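PDB 3TTG: putative aminomethyltransferase from Leptospirillum rubarum, which is of unconfirmed function but probably binds folate and may handle one-carbon aminomethyl units, like the T-protein of the glycine cleavage system. Local coordinates for residues E111-N114 and H115-Y119; E236-D239 and S240-P243; T199-K202 and S203-F207; S147-L150 and S151-N155; Q65-L68 and K69-E72. All coordinates share one frame; numbering follows the deposited sequence.

Contact 1. Residues E111-N114 and H115-Y119; sequences EFVN and HLKKY
F112 and L116, one helical turn apart, make the main apolar contact of this stretch of helix 109-118. L116 CD1 lies 3.7 Å from F112 CE2, near the rim of the ring, while L116 CG stands 4.0 Å above the ring plane, displaced from its centre; the leucine therefore lies over one face, near its rim. The phenylalanine CG is anti to its backbone N (chi1 -175°), which lays the ring beside the carbonyl carbon and turns it forward, toward the C-terminal turn where L116 sits. A second pair is amphipathic: V113 and K117 lie side by side and point the same way, with V113 CG1 3.7 Å from K117 CE. The lysine is extended beyond CG, so its methylene chain passes the valine before the ammonium end is reached.

Backbone hydrogen bonds set the spacing. L116 N donates to F112 O at 3.1 Å with an N-H...O angle of 165°, and K117 N to V113 O at 2.9 Å. H115 N to E111 O and K118 N to N114 O, both 3.0 Å, complete a run of four i to i+4 bonds. Replacing L116 with an alanine would probably uncover that face of F112 and leave a gap beside the ring.

The apolar flank of the helix faces the five-stranded antiparallel sheet: F112 and L116 both touch L102 of strand 99-103, V113 meets I48 of strand 48-51, L116 and K117 reach I128 of strand 127-130, and F112 also makes edge-to-face ring contacts with F80 and F89.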
loop_
_atom_site.group_PDB
_atom_site.type_symbol
_atom_site.label_atom_id
_atom_site.label_comp_id
_atom_site.label_asym_id
_atom_site.label_seq_id
_atom_site.Cartn_x
_atom_site.Cartn_y
_atom_site.Cartn_z
ATOM N N GLU A 111 7.816 -10.873 12.673
ATOM C CA GLU A 111 6.693 -11.727 12.282
ATOM C C GLU A 111 6.797 -12.151 10.795
ATOM O O GLU A 111 6.470 -13.288 10.466
ATOM C CB GLU A 111 5.357 -11.049 12.546
ATOM C CG GLU A 111 5.161 -10.650 14.001
ATOM C CD GLU A 111 5.648 -9.286 14.484
ATOM O OE1 GLU A 111 6.524 -8.661 13.838
ATOM O OE2 GLU A 111 5.205 -8.888 15.585
ATOM N N PHE A 112 7.212 -11.248 9.910
ATOM C CA PHE A 112 7.396 -11.557 8.492
ATOM C C PHE A 112 8.520 -12.564 8.287
ATOM O O PHE A 112 8.341 -13.488 7.538
ATOM C CB PHE A 112 7.652 -10.311 7.645
ATOM C CG PHE A 112 7.726 -10.629 6.163
ATOM C CD1 PHE A 112 6.582 -10.905 5.439
ATOM C CD2 PHE A 112 8.949 -10.602 5.485
ATOM C CE1 PHE A 112 6.648 -11.179 4.068
ATOM C CE2 PHE A 112 9.019 -10.881 4.125
ATOM C CZ PHE A 112 7.865 -11.128 3.407
ATOM N N VAL A 113 9.664 -12.392 8.935
ATOM C CA VAL A 113 10.788 -13.320 8.824
ATOM C C VAL A 113 10.377 -14.699 9.369
ATOM O O VAL A 113 10.661 -15.713 8.721
ATOM C CB VAL A 113 12.035 -12.725 9.494
ATOM C CG1 VAL A 113 13.124 -13.777 9.713
ATOM C CG2 VAL A 113 12.585 -11.596 8.619
ATOM N N ASN A 114 9.645 -14.734 10.496
ATOM C CA ASN A 114 9.131 -15.987 11.055
ATOM C C ASN A 114 8.187 -16.703 10.081
ATOM O O ASN A 114 8.162 -17.932 10.023
ATOM C CB ASN A 114 8.408 -15.743 12.411
ATOM C CG ASN A 114 9.355 -15.399 13.561
ATOM O OD1 ASN A 114 10.558 -15.676 13.519
ATOM N ND2 ASN A 114 8.835 -14.806 14.625
ATOM N N HIS A 115 7.372 -15.962 9.399
ATOM C CA HIS A 115 6.470 -16.527 8.362
ATOM C C HIS A 115 7.255 -17.148 7.228
ATOM O O HIS A 115 7.037 -18.310 6.917
ATOM C CB HIS A 115 5.535 -15.484 7.810
ATOM C CG HIS A 115 4.583 -16.013 6.763
ATOM N ND1 HIS A 115 3.490 -16.773 7.106
ATOM C CD2 HIS A 115 4.620 -15.893 5.410
ATOM C CE1 HIS A 115 2.908 -17.117 5.961
ATOM N NE2 HIS A 115 3.560 -16.618 4.913
ATOM N N LEU A 116 8.271 -16.474 6.727
ATOM C CA LEU A 116 9.127 -17.118 5.704
ATOM C C LEU A 116 9.818 -18.385 6.236
ATOM O O LEU A 116 9.895 -19.393 5.527
ATOM C CB LEU A 116 10.204 -16.143 5.246
ATOM C CG LEU A 116 9.754 -14.838 4.545
ATOM C CD1 LEU A 116 10.971 -14.068 4.044
ATOM C CD2 LEU A 116 8.898 -15.085 3.403
ATOM N N LYS A 117 10.335 -18.349 7.498
ATOM C CA LYS A 117 11.077 -19.478 8.061
ATOM C C LYS A 117 10.176 -20.650 8.311
ATOM O O LYS A 117 10.631 -21.762 8.194
ATOM C CB LYS A 117 11.826 -19.086 9.352
ATOM C CG LYS A 117 12.990 -18.191 9.036
ATOM C CD LYS A 117 13.736 -17.809 10.249
ATOM C CE LYS A 117 14.962 -17.006 9.869
ATOM N NZ LYS A 117 15.745 -16.557 11.064
ATOM N N LYS A 118 8.898 -20.427 8.552
ATOM C CA LYS A 118 7.889 -21.495 8.663
ATOM C C LYS A 118 7.907 -22.426 7.426
ATOM O O LYS A 118 7.641 -23.621 7.547
ATOM C CB LYS A 118 6.500 -20.831 8.774
ATOM C CG LYS A 118 5.356 -21.737 9.081
ATOM C CD LYS A 118 4.090 -20.942 9.164
ATOM C CE LYS A 118 2.891 -21.849 9.200
ATOM N NZ LYS A 118 1.642 -21.092 9.448
ATOM N N TYR A 119 8.190 -21.848 6.230
ATOM C CA TYR A 119 8.209 -22.578 4.961
ATOM C C TYR A 119 9.599 -22.889 4.459
ATOM O O TYR A 119 9.746 -23.464 3.382
ATOM C CB TYR A 119 7.411 -21.763 3.908
ATOM C CG TYR A 119 5.949 -21.774 4.256
ATOM C CD1 TYR A 119 5.112 -22.781 3.783
ATOM C CD2 TYR A 119 5.359 -20.697 4.919
ATOM C CE1 TYR A 119 3.756 -22.768 4.048
ATOM C CE2 TYR A 119 3.990 -20.687 5.206
ATOM C CZ TYR A 119 3.214 -21.766 4.842
ATOM O OH TYR A 119 1.873 -21.797 5.135
#

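Contact 2. Residues E236-D239 and S240-P243; sequences ELND and SFFP
N238 holds its CG between its own backbone N and carbonyl carbon (chi1 65°), which swings OD1 over the turn toward S240, and F241 places CG beside its backbone N, bringing the ring back beside the asparagine amide, which it crosses obliquely. OD1 accepts S240 N at 3.0 Å, in the plane of the amide carbonyl and nearly straight at the hydrogen (164°). The main chain adds F241 N to N238 O, also 3.0 Å. One water donates to N238 OD1 at 2.9 Å and to D239 OD1 at 2.6 Å while accepting from S240 OG, so OD1 has two donors and the three polar side chains share a bridge. Against the ring, N238 ND2 comes 3.7 Å from F241 CE2, amide and ring planes 51° apart, and S240 CB sits 3.8 Å above the ring centre. ND2 donates to P234 O. With an alanine here, S240 N would probably lose its side-chain acceptor, and P234 O and the water a partner each. E236 O lies 3.3 Å from F241 CD2 and is bonded by Y327, whose ring stacks on F241. An Asx turn laid over a type I beta turn, N238 to F241, is the motif.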
loop_
_atom_site.group_PDB
_atom_site.type_symbol
_atom_site.label_atom_id
_atom_site.label_comp_id
_atom_site.label_asym_id
_atom_site.label_seq_id
_atom_site.Cartn_x
_atom_site.Cartn_y
_atom_site.Cartn_z
ATOM N N GLU A 236 -6.910 -1.957 6.124
ATOM C CA GLU A 236 -7.702 -2.607 5.060
ATOM C C GLU A 236 -7.136 -3.975 4.728
ATOM O O GLU A 236 -7.875 -4.820 4.264
ATOM C CB GLU A 236 -7.731 -1.779 3.766
ATOM C CG GLU A 236 -8.478 -0.445 3.842
ATOM C CD GLU A 236 -7.844 0.566 4.769
ATOM O OE1 GLU A 236 -6.618 0.768 4.631
ATOM O OE2 GLU A 236 -8.519 1.061 5.704
ATOM N N LEU A 237 -5.821 -4.176 4.903
ATOM C CA LEU A 237 -5.181 -5.434 4.509
ATOM C C LEU A 237 -4.732 -6.177 5.734
ATOM O O LEU A 237 -3.811 -5.774 6.433
ATOM C CB LEU A 237 -4.000 -5.120 3.565
ATOM C CG LEU A 237 -4.270 -4.163 2.447
ATOM C CD1 LEU A 237 -3.004 -3.827 1.763
ATOM C CD2 LEU A 237 -5.365 -4.663 1.517
ATOM N N ASN A 238 -5.477 -7.183 6.077
ATOM C CA ASN A 238 -5.213 -8.006 7.282
ATOM C C ASN A 238 -5.965 -9.314 7.098
ATOM O O ASN A 238 -6.700 -9.443 6.112
ATOM C CB ASN A 238 -5.631 -7.244 8.575
ATOM C CG ASN A 238 -7.088 -6.960 8.703
ATOM O OD1 ASN A 238 -7.903 -7.872 8.735
ATOM N ND2 ASN A 238 -7.472 -5.696 8.748
ATOM N N ASP A 239 -5.854 -10.227 8.060
ATOM C CA ASP A 239 -6.367 -11.590 7.933
ATOM C C ASP A 239 -7.874 -11.749 7.999
ATOM O O ASP A 239 -8.303 -12.856 7.846
ATOM C CB ASP A 239 -5.708 -12.562 8.892
ATOM C CG ASP A 239 -5.997 -12.410 10.366
ATOM O OD1 ASP A 239 -6.854 -11.585 10.721
ATOM O OD2 ASP A 239 -5.369 -13.131 11.166
ATOM N N SER A 240 -8.648 -10.673 8.113
ATOM C CA SER A 240 -10.084 -10.720 7.941
ATOM C C SER A 240 -10.424 -10.688 6.449
ATOM O O SER A 240 -11.546 -10.982 6.091
ATOM C CB SER A 240 -10.747 -9.527 8.630
ATOM O OG SER A 240 -10.525 -9.607 10.022
ATOM N N PHE A 241 -9.491 -10.252 5.573
ATOM C CA PHE A 241 -9.863 -10.035 4.163
ATOM C C PHE A 241 -9.122 -10.853 3.141
ATOM O O PHE A 241 -8.035 -11.345 3.391
ATOM C CB PHE A 241 -9.662 -8.564 3.832
ATOM C CG PHE A 241 -10.437 -7.678 4.792
ATOM C CD1 PHE A 241 -11.829 -7.632 4.759
ATOM C CD2 PHE A 241 -9.784 -6.969 5.788
ATOM C CE1 PHE A 241 -12.539 -6.897 5.712
ATOM C CE2 PHE A 241 -10.498 -6.136 6.665
ATOM C CZ PHE A 241 -11.851 -6.177 6.694
ATOM N N PHE A 242 -9.730 -10.946 1.948
ATOM C CA PHE A 242 -9.149 -11.613 0.774
ATOM C C PHE A 242 -8.570 -10.596 -0.146
ATOM O O PHE A 242 -9.118 -9.496 -0.221
ATOM C CB PHE A 242 -10.186 -12.379 -0.005
ATOM C CG PHE A 242 -10.869 -13.506 0.744
ATOM C CD1 PHE A 242 -10.142 -14.570 1.231
ATOM C CD2 PHE A 242 -12.245 -13.556 0.847
ATOM C CE1 PHE A 242 -10.770 -15.636 1.877
ATOM C CE2 PHE A 242 -12.872 -14.620 1.499
ATOM C CZ PHE A 242 -12.130 -15.677 1.962
ATOM N N PRO A 243 -7.538 -10.938 -0.938
ATOM C CA PRO A 243 -6.994 -9.958 -1.929
ATOM C C PRO A 243 -8.051 -9.381 -2.886
ATOM O O PRO A 243 -8.049 -8.169 -3.153
ATOM C CB PRO A 243 -5.979 -10.818 -2.706
ATOM C CG PRO A 243 -5.536 -11.817 -1.761
ATOM C CD PRO A 243 -6.780 -12.213 -0.992
HETATM O O HOH W 1 -7.965 -9.258 11.301
#

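Contact 3. Residues T199-K202 and S203-F207; sequences TTQK and SLEDF
S203 begins the second half of this stretch of helix 197-211 by donating its N to T199 O at 3.0 Å, while its CB passes close to the carbonyl oxygens of T199 and T200. L204 follows with N to T200 O at 2.8 Å. Its side chain lies beside that of T200, pointing the same way, and T200 CG2 approaches L204 CD1 at 4.1 Å; T200 OG1, on the other branch, is bonded back to Q196 O. E205 N reaches Q201 O at 2.9 Å, and its carboxylate crosses the glutamine chain obliquely: E205 OE2 is 3.4 Å from Q201 CG, the amide and carboxylate planes only 21° apart. D206 N bonds to K202 O at 3.1 Å, and here the side chains carry charge. K202 bends at chi2 (74°) and again at chi4 (68°), curling its ammonium group forward along the helix to D206, whose side chain it crosses at a slant, so that NZ stands 3.2 Å from D206 OD1 in a salt bridge whose hydrogen bond is weak. OD2 is farther, at 3.5 Å from the same NZ, so the carboxylate is met unevenly. F207 turns its ring away from the first four residues toward V148 and S151 of helix 145-152. Charged and polar ends at E205, D206 and K202 on one flank, with T200 and L204 set against I138 of strand 135-141, make this an amphipathic surface helix with an i to i+4 ion pair.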
loop_
_atom_site.group_PDB
_atom_site.type_symbol
_atom_site.label_atom_id
_atom_site.label_comp_id
_atom_site.label_asym_id
_atom_site.label_seq_id
_atom_site.Cartn_x
_atom_site.Cartn_y
_atom_site.Cartn_z
ATOM N N THR A 199 22.711 13.895 4.644
ATOM C CA THR A 199 23.083 14.536 3.379
ATOM C C THR A 199 21.903 14.495 2.391
ATOM O O THR A 199 21.666 15.479 1.713
ATOM C CB THR A 199 24.316 13.845 2.776
ATOM O OG1 THR A 199 25.402 14.016 3.677
ATOM C CG2 THR A 199 24.703 14.412 1.415
ATOM N N THR A 200 21.240 13.356 2.239
ATOM C CA THR A 200 20.096 13.201 1.302
ATOM C C THR A 200 18.922 14.058 1.764
ATOM O O THR A 200 18.287 14.705 0.951
ATOM C CB THR A 200 19.708 11.738 1.182
ATOM O OG1 THR A 200 20.869 11.025 0.783
ATOM C CG2 THR A 200 18.577 11.479 0.146
ATOM N N GLN A 201 18.650 14.060 3.065
ATOM C CA GLN A 201 17.643 14.900 3.700
ATOM C C GLN A 201 17.871 16.405 3.390
ATOM O O GLN A 201 16.913 17.092 3.017
ATOM C CB GLN A 201 17.655 14.650 5.204
ATOM C CG GLN A 201 16.669 15.479 6.005
ATOM C CD GLN A 201 16.579 14.991 7.432
ATOM O OE1 GLN A 201 17.523 15.147 8.219
ATOM N NE2 GLN A 201 15.451 14.398 7.801
ATOM N N LYS A 202 19.107 16.898 3.565
ATOM C CA LYS A 202 19.527 18.295 3.280
ATOM C C LYS A 202 19.313 18.601 1.786
ATOM O O LYS A 202 18.675 19.612 1.444
ATOM C CB LYS A 202 21.005 18.501 3.689
ATOM C CG LYS A 202 21.578 19.902 3.410
ATOM C CD LYS A 202 21.053 20.943 4.378
ATOM C CE LYS A 202 21.745 22.289 4.205
ATOM N NZ LYS A 202 21.399 22.949 2.914
ATOM N N SER A 203 19.746 17.677 0.906
ATOM C CA SER A 203 19.502 17.804 -0.529
ATOM C C SER A 203 18.004 17.897 -0.825
ATOM O O SER A 203 17.589 18.814 -1.525
ATOM C CB SER A 203 20.109 16.653 -1.308
ATOM O OG SER A 203 21.521 16.822 -1.352
ATOM N N LEU A 204 17.180 17.001 -0.248
ATOM C CA LEU A 204 15.739 17.069 -0.466
ATOM C C LEU A 204 15.086 18.329 0.089
ATOM O O LEU A 204 14.174 18.820 -0.559
ATOM C CB LEU A 204 15.065 15.830 0.111
ATOM C CG LEU A 204 15.319 14.589 -0.724
ATOM C CD1 LEU A 204 14.967 13.359 0.015
ATOM C CD2 LEU A 204 14.564 14.656 -2.071
ATOM N N GLU A 205 15.543 18.879 1.237
ATOM C CA GLU A 205 14.978 20.112 1.811
ATOM C C GLU A 205 15.205 21.291 0.855
ATOM O O GLU A 205 14.312 22.113 0.664
ATOM C CB GLU A 205 15.604 20.430 3.194
ATOM C CG GLU A 205 15.096 19.557 4.336
ATOM C CD GLU A 205 15.958 19.535 5.589
ATOM O OE1 GLU A 205 16.902 20.355 5.696
ATOM O OE2 GLU A 205 15.673 18.695 6.475
ATOM N N ASP A 206 16.402 21.356 0.243
ATOM C CA ASP A 206 16.745 22.382 -0.750
ATOM C C ASP A 206 15.838 22.244 -1.975
ATOM O O ASP A 206 15.222 23.213 -2.404
ATOM C CB ASP A 206 18.222 22.274 -1.200
ATOM C CG ASP A 206 19.279 22.499 -0.118
ATOM O OD1 ASP A 206 18.938 23.088 0.937
ATOM O OD2 ASP A 206 20.457 22.105 -0.341
ATOM N N PHE A 207 15.717 21.025 -2.502
ATOM C CA PHE A 207 14.889 20.758 -3.670
ATOM C C PHE A 207 13.442 21.110 -3.407
ATOM O O PHE A 207 12.801 21.714 -4.257
ATOM C CB PHE A 207 14.997 19.295 -4.122
ATOM C CG PHE A 207 14.518 19.109 -5.536
ATOM C CD1 PHE A 207 15.377 19.294 -6.605
ATOM C CD2 PHE A 207 13.194 18.818 -5.802
ATOM C CE1 PHE A 207 14.926 19.145 -7.917
ATOM C CE2 PHE A 207 12.746 18.661 -7.110
ATOM C CZ PHE A 207 13.620 18.807 -8.162
#

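Contact 4. Residues S147-L150 and S151-N155; sequences SVLL and SLFDN
L149 and F153 supply the apolar side-chain contact where helix 145-152 ends. L149 CD2 lies 4.1 Å from F153 CE2, a loose approach, and the two side chains slant past each other. F153 keeps CG beside its backbone N (chi1 -45°), which folds the ring back over the last turn: F153 CD2 is 3.4 Å from L149 O, and L152 CB stands 3.5 Å above the ring centre, so the preceding leucine covers one face. L150 CD2 passes 3.8 Å from N155 O, a contact of limited weight because N155 is poorly ordered.

The backbone bonds are graded. F153 N to L149 O is short at 2.8 Å and runs nearly along the C=O axis (171°), although F153 is the first residue to leave helical torsions. L152 N reaches V148 O at 3.2 Å with good directionality. S151 N is shared by two acceptors, S147 O at 3.1 Å and V148 O, and both bonds are weak, so its single hydrogen points between them.

Around the pair, L149 packs on L190 of strand 187-193 and on L140 of strand 135-141, and F153 also touches L190, so both side chains face the six-stranded mixed sheet. D154, just beyond, forms a salt bridge with K166.

The chemistry is thus mostly apolar and backbone in kind: the firm link between L149 and F153 is the short backbone bond, with the side chains adding only a loose apolar touch, so the last helical bond is kept although F153 has already left helical torsions.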
loop_
_atom_site.group_PDB
_atom_site.type_symbol
_atom_site.label_atom_id
_atom_site.label_comp_id
_atom_site.label_asym_id
_atom_site.label_seq_id
_atom_site.Cartn_x
_atom_site.Cartn_y
_atom_site.Cartn_z
ATOM N N SER A 147 11.167 13.740 -11.363
ATOM C CA SER A 147 12.077 14.896 -11.485
ATOM C C SER A 147 12.920 15.062 -10.222
ATOM O O SER A 147 14.087 15.422 -10.317
ATOM C CB SER A 147 11.314 16.196 -11.784
ATOM O OG SER A 147 10.822 16.846 -10.620
ATOM N N VAL A 148 12.349 14.759 -9.051
ATOM C CA VAL A 148 13.088 14.862 -7.788
ATOM C C VAL A 148 14.150 13.766 -7.775
ATOM O O VAL A 148 15.278 14.033 -7.386
ATOM C CB VAL A 148 12.158 14.746 -6.549
ATOM C CG1 VAL A 148 12.966 14.743 -5.255
ATOM C CG2 VAL A 148 11.090 15.843 -6.532
ATOM N N LEU A 149 13.806 12.533 -8.234
ATOM C CA LEU A 149 14.794 11.434 -8.250
ATOM C C LEU A 149 15.940 11.760 -9.237
ATOM O O LEU A 149 17.114 11.609 -8.893
ATOM C CB LEU A 149 14.124 10.112 -8.650
ATOM C CG LEU A 149 13.120 9.604 -7.641
ATOM C CD1 LEU A 149 12.354 8.480 -8.207
ATOM C CD2 LEU A 149 13.783 9.276 -6.331
ATOM N N LEU A 150 15.579 12.238 -10.435
ATOM C CA LEU A 150 16.549 12.636 -11.467
ATOM C C LEU A 150 17.489 13.722 -10.993
ATOM O O LEU A 150 18.586 13.810 -11.512
ATOM C CB LEU A 150 15.856 13.113 -12.737
ATOM C CG LEU A 150 15.161 12.041 -13.540
ATOM C CD1 LEU A 150 14.226 12.650 -14.524
ATOM C CD2 LEU A 150 16.169 11.136 -14.253
ATOM N N SER A 151 17.068 14.559 -10.043
ATOM C CA SER A 151 17.911 15.592 -9.478
ATOM C C SER A 151 18.903 14.986 -8.502
ATOM O O SER A 151 20.084 15.300 -8.585
ATOM C CB SER A 151 17.071 16.654 -8.783
ATOM O OG SER A 151 17.878 17.750 -8.391
ATOM N N LEU A 152 18.456 14.119 -7.584
ATOM C CA LEU A 152 19.386 13.510 -6.629
ATOM C C LEU A 152 20.330 12.479 -7.267
ATOM O O LEU A 152 21.447 12.313 -6.781
ATOM C CB LEU A 152 18.653 12.774 -5.499
ATOM C CG LEU A 152 17.871 13.548 -4.450
ATOM C CD1 LEU A 152 17.041 12.568 -3.597
ATOM C CD2 LEU A 152 18.788 14.338 -3.527
ATOM N N PHE A 153 19.831 11.701 -8.250
ATOM C CA PHE A 153 20.547 10.539 -8.780
ATOM C C PHE A 153 20.649 10.535 -10.294
ATOM O O PHE A 153 19.909 11.226 -10.983
ATOM C CB PHE A 153 19.814 9.253 -8.326
ATOM C CG PHE A 153 19.401 9.249 -6.870
ATOM C CD1 PHE A 153 20.351 9.183 -5.861
ATOM C CD2 PHE A 153 18.065 9.326 -6.511
ATOM C CE1 PHE A 153 19.974 9.179 -4.519
ATOM C CE2 PHE A 153 17.685 9.340 -5.165
ATOM C CZ PHE A 153 18.643 9.253 -4.177
ATOM N N ASP A 154 21.533 9.686 -10.806
ATOM C CA ASP A 154 21.811 9.572 -12.240
ATOM C C ASP A 154 21.004 8.428 -12.881
ATOM O O ASP A 154 20.342 7.649 -12.190
ATOM C CB ASP A 154 23.328 9.343 -12.479
ATOM C CG ASP A 154 24.271 10.152 -11.594
ATOM O OD1 ASP A 154 23.869 11.250 -11.136
ATOM O OD2 ASP A 154 25.404 9.681 -11.347
ATOM N N ASN A 155 21.099 8.340 -14.220
ATOM C CA ASN A 155 20.478 7.360 -15.120
ATOM C C ASN A 155 18.958 7.680 -15.330
ATOM O O ASN A 155 18.683 8.777 -15.834
ATOM C CB ASN A 155 20.753 5.897 -14.697
ATOM C CG ASN A 155 22.217 5.519 -14.815
ATOM O OD1 ASN A 155 22.723 5.247 -15.912
ATOM N ND2 ASN A 155 22.949 5.521 -13.703
#

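Contact 5. Residues Q65-L68 and K69-E72; sequences QDIL and KQDE
D66 and K69 meet in a side chain-to-backbone contact round a tight surface turn, in the loop that runs from helix 55-60 to strand 75-81. K69 N donates to D66 OD1 at 3.2 Å, almost straight at the hydrogen (171°), but the donor comes from above the carboxylate, 49° out of its plane. The lysine side chain then runs across the aspartate at about a right angle: its CG lies 3.5 Å from D66 OD2, a methylene rather than an ionic approach. K69 CG sits between its backbone N and carbonyl carbon (chi1 81°), and the further bends carry NZ off to 6.6 Å from D66 OD2, so the two charges are near but do not pair directly.

Residues I67 to K69 have helix-like backbone torsions without a regular helix being formed, and the CA atoms of I67 and Q70 are 5.4 Å apart. An aspartate accepting the amide three residues on resembles the side-chain bond of a helix N-cap, but no regular helix follows; here it spans a single turn of loop in the folate-binding family region. D66 OD1 also accepts Q60 NE2, a second bond likely to fix the position of the carboxylate.

I67 O, buried beneath Q70 CB at 3.5 Å, has no hydrogen-bond partner in the model. Q70 itself turns to the strands, its OE1 bonded to S76 OG and its NE2 to S74 O and C93 O, while Q65 OE1 accepts D66 N at 3.0 Å.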
loop_
_atom_site.group_PDB
_atom_site.type_symbol
_atom_site.label_atom_id
_atom_site.label_comp_id
_atom_site.label_asym_id
_atom_site.label_seq_id
_atom_site.Cartn_x
_atom_site.Cartn_y
_atom_site.Cartn_z
ATOM N N GLN A 65 2.094 -13.685 -5.759
ATOM C CA GLN A 65 2.550 -13.123 -7.002
ATOM C C GLN A 65 3.529 -14.067 -7.703
ATOM O O GLN A 65 4.192 -14.874 -7.069
ATOM C CB GLN A 65 3.224 -11.761 -6.724
ATOM C CG GLN A 65 3.639 -10.953 -7.990
ATOM C CD GLN A 65 2.498 -10.700 -8.925
ATOM O OE1 GLN A 65 2.235 -11.468 -9.859
ATOM N NE2 GLN A 65 1.760 -9.647 -8.681
ATOM N N ASP A 66 3.549 -14.016 -9.008
ATOM C CA ASP A 66 4.524 -14.717 -9.833
ATOM C C ASP A 66 5.890 -13.960 -9.754
ATOM O O ASP A 66 6.027 -12.866 -10.350
ATOM C CB ASP A 66 4.062 -14.772 -11.268
ATOM C CG ASP A 66 4.938 -15.661 -12.114
ATOM O OD1 ASP A 66 6.085 -15.973 -11.672
ATOM O OD2 ASP A 66 4.523 -15.987 -13.226
ATOM N N ILE A 67 6.805 -14.495 -8.942
ATOM C CA ILE A 67 8.165 -13.985 -8.674
ATOM C C ILE A 67 9.148 -14.442 -9.770
ATOM O O ILE A 67 10.119 -13.758 -9.973
ATOM C CB ILE A 67 8.619 -14.526 -7.237
ATOM C CG1 ILE A 67 7.707 -14.016 -6.128
ATOM C CG2 ILE A 67 10.094 -14.256 -6.881
ATOM C CD1 ILE A 67 7.269 -12.579 -6.226
ATOM N N LEU A 68 8.939 -15.617 -10.407
ATOM C CA LEU A 68 9.834 -16.191 -11.427
ATOM C C LEU A 68 9.847 -15.390 -12.718
ATOM O O LEU A 68 10.906 -15.206 -13.317
ATOM C CB LEU A 68 9.406 -17.644 -11.786
ATOM C CG LEU A 68 9.371 -18.668 -10.675
ATOM C CD1 LEU A 68 8.768 -19.997 -11.193
ATOM C CD2 LEU A 68 10.725 -18.854 -10.077
ATOM N N LYS A 69 8.668 -14.979 -13.179
ATOM C CA LYS A 69 8.529 -14.217 -14.424
ATOM C C LYS A 69 9.117 -12.813 -14.312
ATOM O O LYS A 69 9.512 -12.236 -15.339
ATOM C CB LYS A 69 7.049 -14.120 -14.876
ATOM C CG LYS A 69 6.173 -13.033 -14.185
ATOM C CD LYS A 69 5.629 -11.963 -15.160
ATOM C CE LYS A 69 6.605 -10.892 -15.633
ATOM N NZ LYS A 69 7.378 -11.253 -16.866
ATOM N N GLN A 70 9.118 -12.246 -13.085
ATOM C CA GLN A 70 9.589 -10.884 -12.821
ATOM C C GLN A 70 10.984 -10.617 -13.414
ATOM O O GLN A 70 11.899 -11.415 -13.202
ATOM C CB GLN A 70 9.601 -10.616 -11.307
ATOM C CG GLN A 70 9.521 -9.144 -10.981
ATOM C CD GLN A 70 9.520 -8.888 -9.496
ATOM O OE1 GLN A 70 8.901 -9.603 -8.710
ATOM N NE2 GLN A 70 10.248 -7.889 -9.075
ATOM N N ASP A 71 11.142 -9.477 -14.129
ATOM C CA ASP A 71 12.426 -9.073 -14.765
ATOM C C ASP A 71 13.446 -8.497 -13.735
ATOM O O ASP A 71 13.114 -8.308 -12.566
ATOM C CB ASP A 71 12.202 -8.049 -15.885
ATOM C CG ASP A 71 10.992 -8.329 -16.766
ATOM O OD1 ASP A 71 9.845 -8.152 -16.276
ATOM O OD2 ASP A 71 11.189 -8.728 -17.939
ATOM N N GLU A 72 14.684 -8.235 -14.187
ATOM C CA GLU A 72 15.803 -7.792 -13.341
ATOM C C GLU A 72 15.593 -6.459 -12.594
ATOM O O GLU A 72 15.908 -6.398 -11.407
ATOM C CB GLU A 72 17.141 -7.713 -14.137
ATOM C CG GLU A 72 17.145 -6.888 -15.424
ATOM C CD GLU A 72 18.508 -6.800 -16.092
ATOM O OE1 GLU A 72 19.272 -5.858 -15.774
ATOM O OE2 GLU A 72 18.806 -7.670 -16.942
#

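How the contacts relate
From the N terminus the order is contact 5 (65-72), contact 1 (111-119), contact 4 (147-155), contact 3 (199-207) and contact 2 (236-243). Each joins adjacent segments and closes only a helical turn or a tight loop, so all run in series; none nests or crosses. Contacts 5 and 1 are about 10 Å apart at their nearest atoms, both adjoining strands of the five-stranded sheet. Contacts 4 and 3, with centres about 12 Å apart, touch: L204 CD2 lies 3.6 Å from V148 CG1, joining the helices that pack on the mixed sheet. Contact 2, on the opposite side of the chain's centre from these, reaches strands 306-316 and 321-329 of the third sheet.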